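Local coordinates for protein butyrophilin subfamily 1 member A1 (Bos taurus, PDB 4HH8) that probably takes part in the secretion of milk-fat droplets and probably restrains the proliferation and cytokine secretion of activated T cells, at residues A[18-23]-A[121-126]; A[30-35]-A[98-103]; A[42-47]-A[86-91]; A[49-54]-A[93-98]; A[58-63]-A[72-77]. The protein carries 1 engineered substitution. All coordinates share one frame; numbering follows the deposited sequence.

Contact 1. Residues A[18-23]-A[121-126]; sequences IGPPEP and AIVHLK. Unlike the reference sequence in segment 18-23: Pro-21 (reference Gln).
A chi1 of -163° sets Val-123 CG1 anti to its backbone N, turning it to Pro-20, whose CG lies 3.6 Å from Val-123 CG1; the proline ring and the valine cross at about a right angle. At His-124, chi1 of -63° puts CG beside the backbone N, so that of the side chain only CB comes close to Pro-23. Residues 18-23 run almost alongside strand 121-126, end-to-end directions 13° apart, and form the link by which the first strand of a V-set domain leaves one sheet, where Ile-18 pairs with Arg-37, for the other, where Ile-24 pairs with His-124. Gly-19 sits over the strand with its N 3.4 Å from Ala-121 CB, and a side chain here would run into Ile-122 O. Beyond Pro-20 the link bulges outward, and a water bridges the backbones, donating to Glu-22 O at 2.7 Å and accepting from His-124 N at 2.9 Å. Pro-23 then closes down, its CB 3.5 Å from Lys-126 CG and its CA near His-124 O. Pro-20 and Pro-23 have no N-H to offer; the link is held to the strand by apolar packing, a weak CA-H...O contact and one bridging water.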
# COMPACT_ATOMS: atom_id res chain seq x y z
N ILE A 18 -5.49 -20.70 -8.07
CA ILE A 18 -5.06 -19.55 -8.84
C ILE A 18 -5.12 -18.27 -8.01
O ILE A 18 -6.14 -17.99 -7.40
CB ILE A 18 -5.96 -19.35 -10.08
CG1 ILE A 18 -6.23 -20.68 -10.78
CG2 ILE A 18 -5.29 -18.39 -11.09
CD1 ILE A 18 -7.22 -20.57 -11.94
N GLY A 19 -4.05 -17.48 -8.00
CA GLY A 19 -4.09 -16.17 -7.36
C GLY A 19 -4.52 -15.08 -8.34
O GLY A 19 -4.70 -15.36 -9.52
N PRO A 20 -4.69 -13.84 -7.87
CA PRO A 20 -5.14 -12.80 -8.83
C PRO A 20 -4.09 -12.45 -9.90
O PRO A 20 -2.89 -12.62 -9.66
CB PRO A 20 -5.41 -11.57 -7.94
CG PRO A 20 -5.27 -12.05 -6.50
CD PRO A 20 -4.46 -13.30 -6.51
N PRO A 21 -4.55 -11.96 -11.08
CA PRO A 21 -3.63 -11.47 -12.14
C PRO A 21 -2.62 -10.46 -11.60
O PRO A 21 -1.43 -10.50 -11.96
CB PRO A 21 -4.56 -10.75 -13.13
CG PRO A 21 -5.94 -11.28 -12.86
CD PRO A 21 -5.97 -11.80 -11.45
N GLU A 22 -3.11 -9.57 -10.74
CA GLU A 22 -2.30 -8.48 -10.22
C GLU A 22 -2.31 -8.26 -8.70
O GLU A 22 -3.11 -8.87 -8.00
CB GLU A 22 -2.63 -7.22 -10.99
CG GLU A 22 -1.51 -6.92 -11.96
CD GLU A 22 -1.97 -6.65 -13.38
OE1 GLU A 22 -2.80 -5.73 -13.59
OE2 GLU A 22 -1.44 -7.34 -14.29
N PRO A 23 -1.40 -7.41 -8.17
CA PRO A 23 -1.43 -7.06 -6.74
C PRO A 23 -2.79 -6.52 -6.34
O PRO A 23 -3.47 -5.92 -7.17
CB PRO A 23 -0.39 -5.95 -6.63
CG PRO A 23 0.62 -6.28 -7.73
CD PRO A 23 -0.23 -6.82 -8.86
N ALA A 121 -1.14 -20.68 -4.19
CA ALA A 121 -0.89 -19.56 -5.08
C ALA A 121 -0.44 -18.40 -4.24
O ALA A 121 -0.34 -18.51 -3.03
CB ALA A 121 -2.13 -19.20 -5.86
N ILE A 122 -0.19 -17.28 -4.90
CA ILE A 122 0.43 -16.11 -4.31
C ILE A 122 -0.52 -14.96 -4.52
O ILE A 122 -1.08 -14.83 -5.60
CB ILE A 122 1.80 -15.83 -5.00
CG1 ILE A 122 2.82 -16.89 -4.58
CG2 ILE A 122 2.34 -14.42 -4.71
CD1 ILE A 122 4.09 -16.92 -5.41
N VAL A 123 -0.75 -14.17 -3.48
CA VAL A 123 -1.45 -12.88 -3.60
C VAL A 123 -0.54 -11.79 -3.06
O VAL A 123 0.09 -11.95 -1.99
CB VAL A 123 -2.77 -12.84 -2.80
CG1 VAL A 123 -3.70 -11.68 -3.27
CG2 VAL A 123 -3.51 -14.13 -2.90
N HIS A 124 -0.44 -10.68 -3.79
CA HIS A 124 0.39 -9.59 -3.35
C HIS A 124 -0.56 -8.56 -2.83
O HIS A 124 -1.48 -8.20 -3.54
CB HIS A 124 1.26 -9.01 -4.48
CG HIS A 124 2.25 -9.99 -5.04
ND1 HIS A 124 3.43 -10.32 -4.40
CD2 HIS A 124 2.23 -10.72 -6.19
CE1 HIS A 124 4.10 -11.19 -5.13
NE2 HIS A 124 3.40 -11.46 -6.22
N LEU A 125 -0.39 -8.16 -1.58
CA LEU A 125 -1.08 -6.98 -1.06
C LEU A 125 -0.19 -5.75 -1.21
O LEU A 125 0.94 -5.75 -0.78
CB LEU A 125 -1.47 -7.18 0.40
CG LEU A 125 -2.27 -6.00 0.93
CD1 LEU A 125 -3.54 -5.78 0.11
CD2 LEU A 125 -2.59 -6.20 2.39
N LYS A 126 -0.70 -4.71 -1.85
CA LYS A 126 0.05 -3.46 -1.94
C LYS A 126 -0.69 -2.41 -1.16
O LYS A 126 -1.77 -2.06 -1.55
CB LYS A 126 0.14 -2.97 -3.40
CG LYS A 126 1.11 -3.75 -4.29
CD LYS A 126 2.53 -3.46 -3.95
CE LYS A 126 3.43 -3.92 -5.05
NZ LYS A 126 4.79 -3.56 -4.63
O HOH W 1 -1.63 -10.47 -6.41

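Contact 2. Residues A[30-35]-A[98-103]; sequences EDAELP and QEVKAS
The two backbones approach at Asp-31 and Gln-98, their CA atoms 4.3 Å apart, and Val-100 N donates to Glu-30 O over 2.7 Å in a nearly straight bond (174°) lying in the carbonyl plane. Between these points Glu-99 adopts a left-handed conformation (phi 52°), and its N-H is caught by a side chain: Asp-31 OD1 accepts from Glu-99 N at 3.2 Å through the anti lone pair. The aspartate reaches there with CG beside its own backbone N (chi1 -51°). It lies alongside Gln-98, both side chains pointing the same way, with Asp-31 OD1 3.6 Å from Gln-98 CB. The second oxygen, OD2, makes a salt bridge to Arg-96, so the carboxylate joins the end of one strand to the turn that follows it, and the arginine's charge would probably keep it ionised. On the inner side Val-100 CG2 rests against Ala-32 CB at 3.8 Å, while Val-100 CB stands 3.4 Å from Glu-30 O. In the V-set domain this ties the start of strand 32-39 to the loop leaving strand 92-97: Ala-32 pairs with Ile-97 in the sheet, and Ala-32 and Val-100 both face strand 117-128, touching Leu-125 and Val-127.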
# COMPACT_ATOMS: atom_id res chain seq x y z
N GLU A 30 -8.40 0.94 5.63
CA GLU A 30 -9.55 0.26 4.98
C GLU A 30 -9.39 -1.25 5.06
O GLU A 30 -8.37 -1.76 5.51
CB GLU A 30 -9.71 0.62 3.50
CG GLU A 30 -9.58 2.09 3.10
CD GLU A 30 -10.61 3.02 3.72
OE1 GLU A 30 -11.79 2.60 3.88
OE2 GLU A 30 -10.22 4.18 4.04
N ASP A 31 -10.40 -1.98 4.59
CA ASP A 31 -10.30 -3.42 4.49
C ASP A 31 -9.75 -3.81 3.13
O ASP A 31 -9.95 -3.10 2.15
CB ASP A 31 -11.66 -4.08 4.73
CG ASP A 31 -12.32 -3.58 6.04
OD1 ASP A 31 -11.60 -3.02 6.92
OD2 ASP A 31 -13.57 -3.73 6.16
N ALA A 32 -9.05 -4.93 3.08
CA ALA A 32 -8.65 -5.51 1.83
C ALA A 32 -9.09 -6.96 1.78
O ALA A 32 -9.18 -7.63 2.81
CB ALA A 32 -7.15 -5.44 1.64
N GLU A 33 -9.30 -7.43 0.57
CA GLU A 33 -9.67 -8.81 0.32
C GLU A 33 -8.63 -9.43 -0.56
O GLU A 33 -8.29 -8.87 -1.59
CB GLU A 33 -11.07 -8.89 -0.32
CG GLU A 33 -12.17 -8.40 0.69
CD GLU A 33 -13.61 -8.69 0.22
OE1 GLU A 33 -13.80 -9.50 -0.69
OE2 GLU A 33 -14.56 -8.06 0.74
N LEU A 34 -8.11 -10.59 -0.12
CA LEU A 34 -7.10 -11.37 -0.81
C LEU A 34 -7.73 -12.62 -1.39
O LEU A 34 -7.89 -13.60 -0.69
CB LEU A 34 -5.98 -11.77 0.13
CG LEU A 34 -4.98 -10.69 0.56
CD1 LEU A 34 -5.64 -9.33 0.81
CD2 LEU A 34 -4.24 -11.15 1.79
N PRO A 35 -8.07 -12.61 -2.68
CA PRO A 35 -8.85 -13.73 -3.27
C PRO A 35 -7.94 -14.80 -3.81
O PRO A 35 -6.78 -14.54 -4.14
CB PRO A 35 -9.63 -13.07 -4.40
CG PRO A 35 -8.80 -11.71 -4.72
CD PRO A 35 -7.73 -11.55 -3.65
N GLN A 98 -9.12 -6.53 7.93
CA GLN A 98 -9.67 -5.24 8.32
C GLN A 98 -8.61 -4.30 8.79
O GLN A 98 -7.57 -4.74 9.32
CB GLN A 98 -10.69 -5.40 9.44
CG GLN A 98 -11.92 -6.15 8.98
CD GLN A 98 -12.95 -6.29 10.08
OE1 GLN A 98 -12.61 -6.37 11.27
NE2 GLN A 98 -14.22 -6.31 9.69
N GLU A 99 -8.87 -3.01 8.59
CA GLU A 99 -8.00 -1.95 9.07
C GLU A 99 -6.55 -2.18 8.64
O GLU A 99 -5.64 -2.36 9.49
CB GLU A 99 -8.15 -1.78 10.58
CG GLU A 99 -9.07 -0.58 10.91
CD GLU A 99 -10.25 -0.95 11.82
OE1 GLU A 99 -10.02 -1.11 13.05
OE2 GLU A 99 -11.41 -1.06 11.32
N VAL A 100 -6.34 -2.16 7.32
CA VAL A 100 -5.02 -2.41 6.74
C VAL A 100 -4.00 -1.40 7.26
O VAL A 100 -4.30 -0.22 7.36
CB VAL A 100 -5.09 -2.42 5.20
CG1 VAL A 100 -3.73 -2.12 4.58
CG2 VAL A 100 -5.63 -3.76 4.75
N LYS A 101 -2.82 -1.89 7.64
CA LYS A 101 -1.68 -1.02 7.92
C LYS A 101 -0.49 -1.29 7.00
O LYS A 101 -0.45 -2.30 6.30
CB LYS A 101 -1.21 -1.07 9.39
CG LYS A 101 -1.42 -2.33 10.20
CD LYS A 101 -1.46 -1.91 11.72
CE LYS A 101 -1.90 -3.02 12.65
NZ LYS A 101 -0.87 -4.11 12.84
N ALA A 102 0.47 -0.37 7.03
CA ALA A 102 1.72 -0.48 6.26
C ALA A 102 2.45 -1.83 6.42
O ALA A 102 2.96 -2.38 5.45
CB ALA A 102 2.65 0.68 6.61
N SER A 103 2.50 -2.35 7.63
CA SER A 103 3.11 -3.67 7.89
C SER A 103 2.41 -4.86 7.21
O SER A 103 3.02 -5.93 7.06
CB SER A 103 3.16 -3.93 9.40
OG SER A 103 1.86 -3.73 9.94

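Contact 3. Residues A[42-47]-A[86-91]; sequences VSAKGM and DHIAEG
From its CB, Ile-88 sends two branches into the turn formed by residues 44-47. CG1, anti to the backbone N (chi1 -165°), lies 4.0 Å from Ala-44 CB and 3.8 Å from Lys-45 N, and also meets Val-93 of the following strand. The tip, CD1, extends on to Lys-45 CA at 3.8 Å. CG2, in the crowded position between N and the carbonyl carbon, leans on the lysine side chain, 3.7 Å from Lys-45 CG; the extended lysine crosses the isoleucine obliquely and carries its CE toward Ala-89 CB. Here two loops at one end of the V-set domain meet, that between strands 32-39 and 48-52, equivalent to CDR1 of an antibody, and that between strands 81-85 and 92-97. Asn-41, just before residues 42-47, carries an N-linked glycan in the native protein. The backbones are joined by Ala-44 N, which donates to Ile-88 O at 2.9 Å and 178°; the same oxygen also accepts from Gly-91 N. Ser-43 OG, anti to its backbone N, accepts from Lys-45 N at 3.0 Å in an ST turn, leading into a type II beta turn with Gly-46 third. Gly-91 CA lies close against Val-42 O, where a CB would clash.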
# COMPACT_ATOMS: atom_id res chain seq x y z
N VAL A 42 -14.76 -25.96 -8.79
CA VAL A 42 -15.49 -26.87 -7.91
C VAL A 42 -15.63 -26.29 -6.50
O VAL A 42 -14.87 -25.41 -6.13
CB VAL A 42 -14.85 -28.29 -7.90
CG1 VAL A 42 -15.07 -28.97 -9.26
CG2 VAL A 42 -13.35 -28.26 -7.55
N SER A 43 -16.59 -26.77 -5.72
CA SER A 43 -16.78 -26.29 -4.35
C SER A 43 -15.53 -26.41 -3.49
O SER A 43 -14.85 -27.42 -3.52
CB SER A 43 -17.88 -27.04 -3.62
OG SER A 43 -17.96 -26.53 -2.29
N ALA A 44 -15.25 -25.36 -2.73
CA ALA A 44 -14.17 -25.41 -1.75
C ALA A 44 -14.70 -25.61 -0.29
O ALA A 44 -13.88 -25.62 0.63
CB ALA A 44 -13.26 -24.15 -1.85
N LYS A 45 -16.02 -25.76 -0.12
CA LYS A 45 -16.64 -25.94 1.24
C LYS A 45 -16.05 -27.13 1.97
O LYS A 45 -16.04 -28.22 1.42
CB LYS A 45 -18.17 -26.18 1.16
CG LYS A 45 -18.97 -24.94 0.76
CD LYS A 45 -20.47 -25.13 1.01
CE LYS A 45 -21.28 -24.26 0.06
NZ LYS A 45 -22.66 -24.81 -0.16
N GLY A 46 -15.54 -26.93 3.19
CA GLY A 46 -15.00 -28.04 3.99
C GLY A 46 -13.52 -28.32 3.82
O GLY A 46 -12.97 -29.20 4.48
N MSE A 47 -12.88 -27.59 2.92
CA MSE A 47 -11.46 -27.75 2.66
C MSE A 47 -10.66 -27.01 3.72
O MSE A 47 -11.18 -26.12 4.36
CB MSE A 47 -11.10 -27.17 1.30
CG MSE A 47 -11.53 -28.03 0.14
SE MSE A 47 -10.66 -27.44 -1.51
CE MSE A 47 -8.88 -28.16 -1.33
N ASP A 86 -19.05 -15.88 -0.29
CA ASP A 86 -20.26 -15.80 -1.13
C ASP A 86 -20.21 -16.85 -2.25
O ASP A 86 -21.24 -17.37 -2.67
CB ASP A 86 -20.41 -14.42 -1.83
CG ASP A 86 -19.94 -13.24 -0.99
OD1 ASP A 86 -20.19 -13.22 0.24
OD2 ASP A 86 -19.33 -12.30 -1.59
N HIS A 87 -19.01 -17.11 -2.76
CA HIS A 87 -18.81 -17.90 -3.97
C HIS A 87 -18.04 -19.18 -3.68
O HIS A 87 -17.45 -19.77 -4.59
CB HIS A 87 -18.04 -17.07 -5.01
CG HIS A 87 -18.76 -15.83 -5.45
ND1 HIS A 87 -19.97 -15.88 -6.12
CD2 HIS A 87 -18.44 -14.52 -5.35
CE1 HIS A 87 -20.37 -14.64 -6.39
NE2 HIS A 87 -19.46 -13.80 -5.92
N ILE A 88 -18.01 -19.60 -2.42
CA ILE A 88 -17.23 -20.78 -2.05
C ILE A 88 -17.68 -22.05 -2.78
O ILE A 88 -16.85 -22.93 -3.10
CB ILE A 88 -17.20 -20.99 -0.50
CG1 ILE A 88 -16.11 -21.99 -0.10
CG2 ILE A 88 -18.65 -21.31 0.06
CD1 ILE A 88 -16.01 -22.15 1.45
N ALA A 89 -18.96 -22.14 -3.08
CA ALA A 89 -19.48 -23.31 -3.76
C ALA A 89 -18.95 -23.46 -5.18
O ALA A 89 -19.07 -24.53 -5.79
CB ALA A 89 -21.00 -23.33 -3.77
N GLU A 90 -18.37 -22.40 -5.72
CA GLU A 90 -17.69 -22.55 -7.01
C GLU A 90 -16.18 -22.41 -6.87
O GLU A 90 -15.45 -22.32 -7.88
CB GLU A 90 -18.27 -21.61 -8.07
CG GLU A 90 -17.92 -20.14 -7.92
CD GLU A 90 -18.53 -19.30 -9.04
OE1 GLU A 90 -18.03 -19.41 -10.19
OE2 GLU A 90 -19.50 -18.54 -8.77
N GLY A 91 -15.69 -22.40 -5.63
CA GLY A 91 -14.26 -22.52 -5.39
C GLY A 91 -13.55 -21.19 -5.19
O GLY A 91 -12.34 -21.16 -5.06

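Contact 4. Residues A[49-54]-A[93-98]; sequences LRWFRE and VAVRIQ
The indole of Trp-51 takes Val-95 CG2 over one face of its six-membered ring, the methyl 23° off the ring normal, a CH-pi contact made tip to tip across the domain. This is the tryptophan of the immunoglobulin fold: it stands on strand 48-52, touches Cys-110 of the disulfide with Cys-36, and fills the core between the sheets. Strands 49-52 and 93-97 belong to opposite sheets; their axes pass 8.8 Å apart and cross at -45°, too far for backbone pairing, so the gap is filled by side chains, chiefly the indole, which reaches the backbone at Ala-94. With CG beside its backbone N (chi1 -88°), Trp-51 presents a face to Val-95 and an edge to Val-93. An alanine in place of Trp-51 would remove the whole indole, and would probably leave both valines underpacked and loosen the join between the sheets. Leu-49, two residues earlier, adds a looser apolar contact through CD1 with Val-93 CG2. That same CG2 lies in the indole plane, 3.4 Å from Trp-51 CH2.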
# COMPACT_ATOMS: atom_id res chain seq x y z
N LEU A 49 -8.48 -24.14 4.22
CA LEU A 49 -8.12 -22.85 3.61
C LEU A 49 -7.13 -22.14 4.52
O LEU A 49 -7.50 -21.80 5.64
CB LEU A 49 -9.37 -21.98 3.44
CG LEU A 49 -10.57 -22.64 2.74
CD1 LEU A 49 -11.80 -21.78 2.79
CD2 LEU A 49 -10.28 -23.08 1.29
N ARG A 50 -5.90 -21.92 4.07
CA ARG A 50 -4.88 -21.28 4.89
C ARG A 50 -4.26 -20.09 4.16
O ARG A 50 -3.75 -20.26 3.05
CB ARG A 50 -3.77 -22.27 5.24
CG ARG A 50 -2.67 -21.68 6.14
CD ARG A 50 -1.45 -22.62 6.32
NE ARG A 50 -1.85 -23.83 7.03
CZ ARG A 50 -1.72 -24.04 8.34
NH1 ARG A 50 -1.17 -23.12 9.14
NH2 ARG A 50 -2.16 -25.18 8.86
N TRP A 51 -4.30 -18.91 4.74
CA TRP A 51 -3.49 -17.81 4.20
C TRP A 51 -2.33 -17.60 5.15
O TRP A 51 -2.49 -17.65 6.37
CB TRP A 51 -4.32 -16.53 4.08
CG TRP A 51 -5.06 -16.37 2.81
CD1 TRP A 51 -4.77 -15.50 1.82
CD2 TRP A 51 -6.24 -17.06 2.40
NE1 TRP A 51 -5.70 -15.59 0.82
CE2 TRP A 51 -6.61 -16.55 1.15
CE3 TRP A 51 -7.06 -18.02 3.01
CZ2 TRP A 51 -7.73 -16.99 0.45
CZ3 TRP A 51 -8.18 -18.47 2.33
CH2 TRP A 51 -8.51 -17.95 1.04
N PHE A 52 -1.13 -17.40 4.60
CA PHE A 52 0.03 -17.18 5.44
C PHE A 52 1.03 -16.27 4.74
O PHE A 52 0.91 -15.98 3.54
CB PHE A 52 0.67 -18.51 5.88
CG PHE A 52 1.25 -19.34 4.74
CD1 PHE A 52 2.61 -19.25 4.43
CD2 PHE A 52 0.45 -20.21 4.01
CE1 PHE A 52 3.16 -20.00 3.42
CE2 PHE A 52 0.98 -20.99 3.00
CZ PHE A 52 2.36 -20.89 2.70
N ARG A 53 2.02 -15.82 5.50
CA ARG A 53 3.03 -14.95 4.95
C ARG A 53 4.34 -15.69 4.81
O ARG A 53 4.58 -16.39 3.82
CB ARG A 53 3.13 -13.68 5.78
CG ARG A 53 1.96 -12.75 5.46
CD ARG A 53 1.99 -11.48 6.21
NE ARG A 53 2.84 -10.48 5.59
CZ ARG A 53 2.93 -9.23 6.02
NH1 ARG A 53 2.24 -8.85 7.09
NH2 ARG A 53 3.73 -8.36 5.44
N GLU A 54 5.18 -15.62 5.83
CA GLU A 54 6.49 -16.23 5.76
C GLU A 54 6.46 -17.68 6.28
O GLU A 54 6.96 -18.57 5.61
CB GLU A 54 7.54 -15.33 6.43
CG GLU A 54 8.11 -14.25 5.45
CD GLU A 54 8.08 -12.81 6.01
OE1 GLU A 54 8.68 -12.56 7.09
OE2 GLU A 54 7.47 -11.92 5.35
N VAL A 93 -12.96 -17.80 -2.96
CA VAL A 93 -13.02 -17.26 -1.59
C VAL A 93 -12.00 -16.16 -1.43
O VAL A 93 -11.21 -15.92 -2.33
CB VAL A 93 -12.73 -18.34 -0.49
CG1 VAL A 93 -13.67 -19.48 -0.62
CG2 VAL A 93 -11.32 -18.84 -0.57
N ALA A 94 -12.00 -15.49 -0.29
CA ALA A 94 -10.98 -14.48 -0.03
C ALA A 94 -10.89 -14.37 1.46
O ALA A 94 -11.80 -14.81 2.16
CB ALA A 94 -11.36 -13.14 -0.65
N VAL A 95 -9.78 -13.82 1.94
CA VAL A 95 -9.62 -13.45 3.34
C VAL A 95 -9.74 -11.95 3.34
O VAL A 95 -9.03 -11.30 2.56
CB VAL A 95 -8.26 -13.91 3.92
CG1 VAL A 95 -7.98 -13.24 5.27
CG2 VAL A 95 -8.32 -15.39 4.15
N ARG A 96 -10.66 -11.43 4.14
CA ARG A 96 -10.80 -10.03 4.40
C ARG A 96 -9.89 -9.63 5.58
O ARG A 96 -10.00 -10.21 6.67
CB ARG A 96 -12.25 -9.66 4.69
CG ARG A 96 -12.47 -8.12 4.71
CD ARG A 96 -13.95 -7.70 4.78
NE ARG A 96 -14.63 -8.22 5.96
CZ ARG A 96 -15.32 -7.49 6.85
NH1 ARG A 96 -15.44 -6.17 6.73
NH2 ARG A 96 -15.90 -8.11 7.89
N ILE A 97 -8.97 -8.70 5.34
CA ILE A 97 -8.17 -8.14 6.40
C ILE A 97 -8.67 -6.75 6.70
O ILE A 97 -8.67 -5.89 5.83
CB ILE A 97 -6.67 -8.10 6.07
CG1 ILE A 97 -6.22 -9.47 5.56
CG2 ILE A 97 -5.85 -7.71 7.35
CD1 ILE A 97 -4.77 -9.49 5.12
N GLN A 98 -9.12 -6.53 7.93
CA GLN A 98 -9.67 -5.24 8.32
C GLN A 98 -8.61 -4.30 8.79
O GLN A 98 -7.57 -4.74 9.32
CB GLN A 98 -10.69 -5.40 9.44
CG GLN A 98 -11.92 -6.15 8.98
CD GLN A 98 -12.95 -6.29 10.08
OE1 GLN A 98 -12.61 -6.37 11.27
NE2 GLN A 98 -14.22 -6.31 9.69

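Contact 5. Residues A[58-63]-A[72-77]; sequences PAVFLS and EEMAEY. Unlike the reference sequence in segment 58-63: Leu-62 (reference Val).
The tight half of this contact gathers around Val-60, buried between Met-74, a selenomethionine, and Tyr-77. Val-60 CG1 sits over one face of the Tyr-77 ring, 4.2 Å from the centroid in a CH-pi contact, while Val-60 CG2 is pressed to 3.5 Å from Met-74 CE, closer than usual for two carbons; a bend at chi3 (-113°) brings that methyl round. Beside them a single beta bridge joins the backbones: Ala-59 N donates to Glu-72 O at 3.0 Å, and Met-74 N to Ala-59 O at 2.7 Å. Next to it Val-60 and Phe-61 form a classic beta bulge opposite Trp-51, at the entry to strand 61-64 of the V-set domain. Glu-73 runs extended alongside Phe-61, and its OE2 accepts from Leu-62 N at 3.1 Å through the anti lone pair. An alanine at Glu-73 would remove this acceptor and would probably loosen the hold of the loop on the strand just past the bulge. The outer side is more exposed: there Pro-58 CB meets Met-74 CG at 4.0 Å, and Glu-72, partly exposed, crosses Leu-62, which differs from the reference valine, and turns its carboxylate to a salt bridge with Arg-64. Glu-73 is instead buried, with Glu-68 OE2 close to its own OE2, a pairing of like charges that probably raises the pKa of one of the two.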
# COMPACT_ATOMS: atom_id res chain seq x y z
N PRO A 58 2.42 -19.89 12.59
CA PRO A 58 1.00 -19.49 12.61
C PRO A 58 0.63 -18.70 11.35
O PRO A 58 1.49 -18.05 10.74
CB PRO A 58 0.89 -18.62 13.86
CG PRO A 58 2.27 -18.51 14.45
CD PRO A 58 3.24 -19.05 13.48
N ALA A 59 -0.65 -18.80 10.96
CA ALA A 59 -1.13 -18.33 9.68
C ALA A 59 -1.81 -16.99 9.86
O ALA A 59 -2.10 -16.58 10.98
CB ALA A 59 -2.11 -19.34 9.09
N VAL A 60 -2.01 -16.28 8.74
CA VAL A 60 -2.84 -15.09 8.71
C VAL A 60 -4.30 -15.48 8.98
O VAL A 60 -5.01 -14.79 9.73
CB VAL A 60 -2.70 -14.38 7.32
CG1 VAL A 60 -3.72 -13.24 7.16
CG2 VAL A 60 -1.31 -13.87 7.16
N PHE A 61 -4.75 -16.56 8.34
CA PHE A 61 -6.12 -17.03 8.44
C PHE A 61 -6.14 -18.55 8.19
O PHE A 61 -5.42 -19.08 7.30
CB PHE A 61 -7.09 -16.30 7.50
CG PHE A 61 -8.48 -16.86 7.54
CD1 PHE A 61 -9.40 -16.41 8.49
CD2 PHE A 61 -8.85 -17.88 6.70
CE1 PHE A 61 -10.68 -16.98 8.56
CE2 PHE A 61 -10.12 -18.46 6.79
CZ PHE A 61 -11.03 -18.00 7.71
N LEU A 62 -6.89 -19.26 9.02
CA LEU A 62 -7.00 -20.70 8.90
C LEU A 62 -8.44 -21.16 9.15
O LEU A 62 -9.03 -20.88 10.20
CB LEU A 62 -5.99 -21.43 9.79
CG LEU A 62 -5.96 -22.95 9.63
CD1 LEU A 62 -5.72 -23.40 8.17
CD2 LEU A 62 -4.97 -23.66 10.61
N SER A 63 -9.01 -21.81 8.14
CA SER A 63 -10.27 -22.52 8.30
C SER A 63 -10.01 -24.00 8.10
O SER A 63 -9.30 -24.38 7.16
CB SER A 63 -11.27 -22.07 7.26
OG SER A 63 -12.55 -22.60 7.55
N GLU A 72 -4.55 -20.99 15.76
CA GLU A 72 -3.51 -21.32 14.82
C GLU A 72 -3.18 -20.09 13.94
O GLU A 72 -2.40 -20.19 12.99
CB GLU A 72 -3.94 -22.50 13.95
CG GLU A 72 -4.29 -23.79 14.71
CD GLU A 72 -4.12 -25.02 13.86
OE1 GLU A 72 -3.11 -25.13 13.10
OE2 GLU A 72 -5.01 -25.89 13.94
N GLU A 73 -3.81 -18.96 14.25
CA GLU A 73 -3.60 -17.68 13.56
C GLU A 73 -2.64 -16.77 14.33
O GLU A 73 -2.72 -16.68 15.57
CB GLU A 73 -4.94 -16.98 13.37
CG GLU A 73 -5.92 -17.80 12.54
CD GLU A 73 -7.26 -17.12 12.30
OE1 GLU A 73 -7.66 -16.26 13.10
OE2 GLU A 73 -7.94 -17.44 11.30
N MSE A 74 -1.74 -16.10 13.62
CA MSE A 74 -0.91 -15.04 14.21
C MSE A 74 -1.76 -14.11 15.04
O MSE A 74 -2.88 -13.74 14.63
CB MSE A 74 -0.21 -14.22 13.14
CG MSE A 74 0.91 -14.92 12.43
SE MSE A 74 1.46 -13.96 10.79
CE MSE A 74 0.92 -15.19 9.47
N ALA A 75 -1.23 -13.74 16.21
CA ALA A 75 -1.95 -12.87 17.17
C ALA A 75 -2.28 -11.48 16.62
O ALA A 75 -3.31 -10.90 16.96
CB ALA A 75 -1.21 -12.77 18.50
N GLU A 76 -1.40 -10.96 15.78
CA GLU A 76 -1.61 -9.68 15.09
C GLU A 76 -2.61 -9.74 13.92
O GLU A 76 -2.97 -8.71 13.35
CB GLU A 76 -0.29 -9.19 14.54
CG GLU A 76 0.62 -10.34 14.15
CD GLU A 76 1.73 -9.89 13.24
OE1 GLU A 76 1.38 -9.37 12.15
OE2 GLU A 76 2.93 -10.07 13.61
N TYR A 77 -3.05 -10.95 13.55
CA TYR A 77 -4.15 -11.05 12.61
C TYR A 77 -5.47 -11.41 13.25
O TYR A 77 -6.51 -11.06 12.74
CB TYR A 77 -3.78 -11.93 11.41
CG TYR A 77 -2.83 -11.18 10.51
CD1 TYR A 77 -3.31 -10.15 9.70
CD2 TYR A 77 -1.46 -11.45 10.51
CE1 TYR A 77 -2.44 -9.42 8.89
CE2 TYR A 77 -0.59 -10.73 9.72
CZ TYR A 77 -1.07 -9.72 8.90
OH TYR A 77 -0.23 -9.01 8.08

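How the contacts relate
All five contacts lie in the membrane-distal, N-terminal V-set domain, a two-sheet sandwich. Contact 4 spans its middle, joining strand 48-52 of one sheet to strand 92-97 of the other. Contact 5 is centred about 8 Å from it, on strand 61-64, which neighbours 48-52; contact 2, about 10 Å away, adjoins through strand 32-39, the neighbour of 92-97, and shares Gln-98. Contact 3, centred about 23 Å from contact 2, meets contact 4 where Ile-88 packs on Val-93. Along the chain contact 1 encloses contact 2, which encloses the rest; contacts 3 and 4 interleave, and contact 5 falls within both. Together they join the two sheets and their connecting loops within one domain of the predicted extracellular part.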